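Local coordinates for protein muconate lactonizing enzyme (Corynebacterium glutamicum, PDB 3I4K) that belongs to the enolase superfamily, pairing an N-terminal capping domain with a TIM-barrel-like domain that holds a magnesium ion, at residues 48-53 / 362-367. Sequence-based numbering, arbitrary orientation.
Sequences IGYGEG and VDVDMD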
loop_
_atom_site.group_PDB
_atom_site.type_symbol
_atom_site.label_atom_id
_atom_site.label_comp_id
_atom_site.label_asym_id
_atom_site.label_seq_id
_atom_site.Cartn_x
_atom_site.Cartn_y
_atom_site.Cartn_z
ATOM N N ILE A 48 -20.925 5.990 15.107
ATOM C CA ILE A 48 -20.894 4.531 15.008
ATOM C C ILE A 48 -20.448 4.077 13.613
ATOM O O ILE A 48 -21.083 4.417 12.610
ATOM C CB ILE A 48 -22.291 3.929 15.296
ATOM C CG1 ILE A 48 -22.801 4.417 16.655
ATOM C CG2 ILE A 48 -22.221 2.408 15.297
ATOM C CD1 ILE A 48 -24.179 3.886 17.016
ATOM N N GLY A 49 -19.355 3.314 13.556
ATOM C CA GLY A 49 -18.846 2.814 12.286
ATOM C C GLY A 49 -19.221 1.357 12.075
ATOM O O GLY A 49 -19.215 0.574 13.022
ATOM N N TYR A 50 -19.535 0.982 10.838
ATOM C CA TYR A 50 -19.942 -0.390 10.544
ATOM C C TYR A 50 -19.041 -1.152 9.579
ATOM O O TYR A 50 -18.507 -0.587 8.619
ATOM C CB TYR A 50 -21.370 -0.395 10.000
ATOM C CG TYR A 50 -22.391 0.087 10.998
ATOM C CD1 TYR A 50 -22.778 -0.716 12.070
ATOM C CD2 TYR A 50 -22.948 1.361 10.893
ATOM C CE1 TYR A 50 -23.692 -0.265 13.012
ATOM C CE2 TYR A 50 -23.863 1.824 11.831
ATOM C CZ TYR A 50 -24.233 1.006 12.889
ATOM O OH TYR A 50 -25.146 1.451 13.819
ATOM N N GLY A 51 -18.893 -2.448 9.847
ATOM C CA GLY A 51 -18.080 -3.320 9.016
ATOM C C GLY A 51 -18.722 -4.693 8.960
ATOM O O GLY A 51 -19.457 -5.065 9.877
ATOM N N GLU A 52 -18.447 -5.453 7.899
ATOM C CA GLU A 52 -19.027 -6.785 7.738
ATOM C C GLU A 52 -18.081 -7.981 7.845
ATOM O O GLU A 52 -17.018 -8.010 7.228
ATOM C CB GLU A 52 -19.755 -6.879 6.392
ATOM C CG GLU A 52 -21.113 -6.177 6.338
ATOM C CD GLU A 52 -21.835 -6.412 5.027
ATOM O OE1 GLU A 52 -21.494 -7.385 4.326
ATOM O OE2 GLU A 52 -22.754 -5.641 4.695
ATOM N N GLY A 53 -18.487 -8.970 8.640
ATOM C CA GLY A 53 -17.730 -10.204 8.767
ATOM C C GLY A 53 -18.546 -11.135 7.886
ATOM O O GLY A 53 -19.561 -11.679 8.327
ATOM N N VAL A 362 -23.135 5.328 3.063
ATOM C CA VAL A 362 -24.430 4.699 3.241
ATOM C C VAL A 362 -24.661 4.420 4.725
ATOM O O VAL A 362 -23.759 3.968 5.430
ATOM C CB VAL A 362 -24.517 3.403 2.409
ATOM C CG1 VAL A 362 -23.857 2.247 3.140
ATOM C CG2 VAL A 362 -25.952 3.119 2.072
ATOM N N ASP A 363 -25.869 4.712 5.200
ATOM C CA ASP A 363 -26.202 4.517 6.609
ATOM C C ASP A 363 -27.050 3.275 6.821
ATOM O O ASP A 363 -27.791 2.868 5.935
ATOM C CB ASP A 363 -26.950 5.737 7.145
ATOM C CG ASP A 363 -26.607 7.003 6.391
ATOM O OD1 ASP A 363 -27.185 7.223 5.304
ATOM O OD2 ASP A 363 -25.752 7.769 6.878
ATOM N N VAL A 364 -26.948 2.682 8.003
ATOM C CA VAL A 364 -27.710 1.479 8.301
ATOM C C VAL A 364 -29.107 1.808 8.802
ATOM O O VAL A 364 -29.336 2.874 9.371
ATOM C CB VAL A 364 -27.003 0.626 9.369
ATOM C CG1 VAL A 364 -25.603 0.253 8.898
ATOM C CG2 VAL A 364 -26.933 1.388 10.674
ATOM N N ASP A 365 -30.038 0.888 8.571
ATOM C CA ASP A 365 -31.419 1.036 9.018
ATOM C C ASP A 365 -31.566 0.085 10.198
ATOM O O ASP A 365 -31.880 -1.092 10.018
ATOM C CB ASP A 365 -32.393 0.629 7.910
ATOM C CG ASP A 365 -33.852 0.689 8.358
ATOM O OD1 ASP A 365 -34.163 0.191 9.463
ATOM O OD2 ASP A 365 -34.688 1.220 7.600
HETATM N N MSE A 366 -31.337 0.600 11.401
HETATM C CA MSE A 366 -31.418 -0.212 12.606
HETATM C C MSE A 366 -32.662 -1.074 12.752
HETATM O O MSE A 366 -32.629 -2.108 13.426
HETATM C CB MSE A 366 -31.254 0.673 13.838
HETATM C CG MSE A 366 -29.809 1.044 14.087
HETATM SE SE MSE A 366 -28.712 -0.556 14.060
HETATM C CE MSE A 366 -28.720 -0.970 15.957
ATOM N N ASP A 367 -33.758 -0.656 12.132
ATOM C CA ASP A 367 -34.984 -1.435 12.214
ATOM C C ASP A 367 -34.798 -2.730 11.445
ATOM O O ASP A 367 -35.068 -3.817 11.966
ATOM C CB ASP A 367 -36.168 -0.650 11.644
ATOM C CG ASP A 367 -36.596 0.490 12.549
ATOM O OD1 ASP A 367 -36.838 0.233 13.747
ATOM O OD2 ASP A 367 -36.696 1.638 12.065
#
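Both methyls of Val364 lie against the ring of Tyr50, and this pairing makes up most of the contact between strand 48-53 and the segment leading into the C-terminal helix 366-372. CG1 sits over one face of the ring, offset toward its rim; it is a CH-pi contact, with Val364 CG1 3.8 Å from the centroid of the Tyr50 ring and 24° off the normal. CG2 lies above the same face but farther toward the hydroxyl, just outside the CE2–CZ bond, where Val364 CG2 comes within 3.3 Å of Tyr50 CE2 and 3.6 Å of Tyr50 OH. The valine's chi1 of -58° puts CG1 beside its backbone N and CG2 between N and the carbonyl carbon, and both branches thereby face the tyrosine. On that face too, above and somewhat beyond the hydroxyl, comes Met366, a selenomethionine whose chain bends at chi2 and chi3; its SE stands 4.1 Å from Tyr50 OH, a loose touch at the margin. One residue earlier, Asp365 N-caps the helix, OD1 accepting a weak bond from Asp367 N and a hydrogen bond from Lys368 N. Ile309 of helix 308-320 touches both Tyr50 and Val364, while Tyr50 N bonds to Asp116 OD2. Strand 48-53 is an outer strand of the three-stranded antiparallel sheet in the N-terminal domain, and the contact joins the approach to the C-terminal helix to that sheet. With only 128 Å² buried and no polar bond between the segments, this small surface patch probably rests on dispersion and CH-pi attraction.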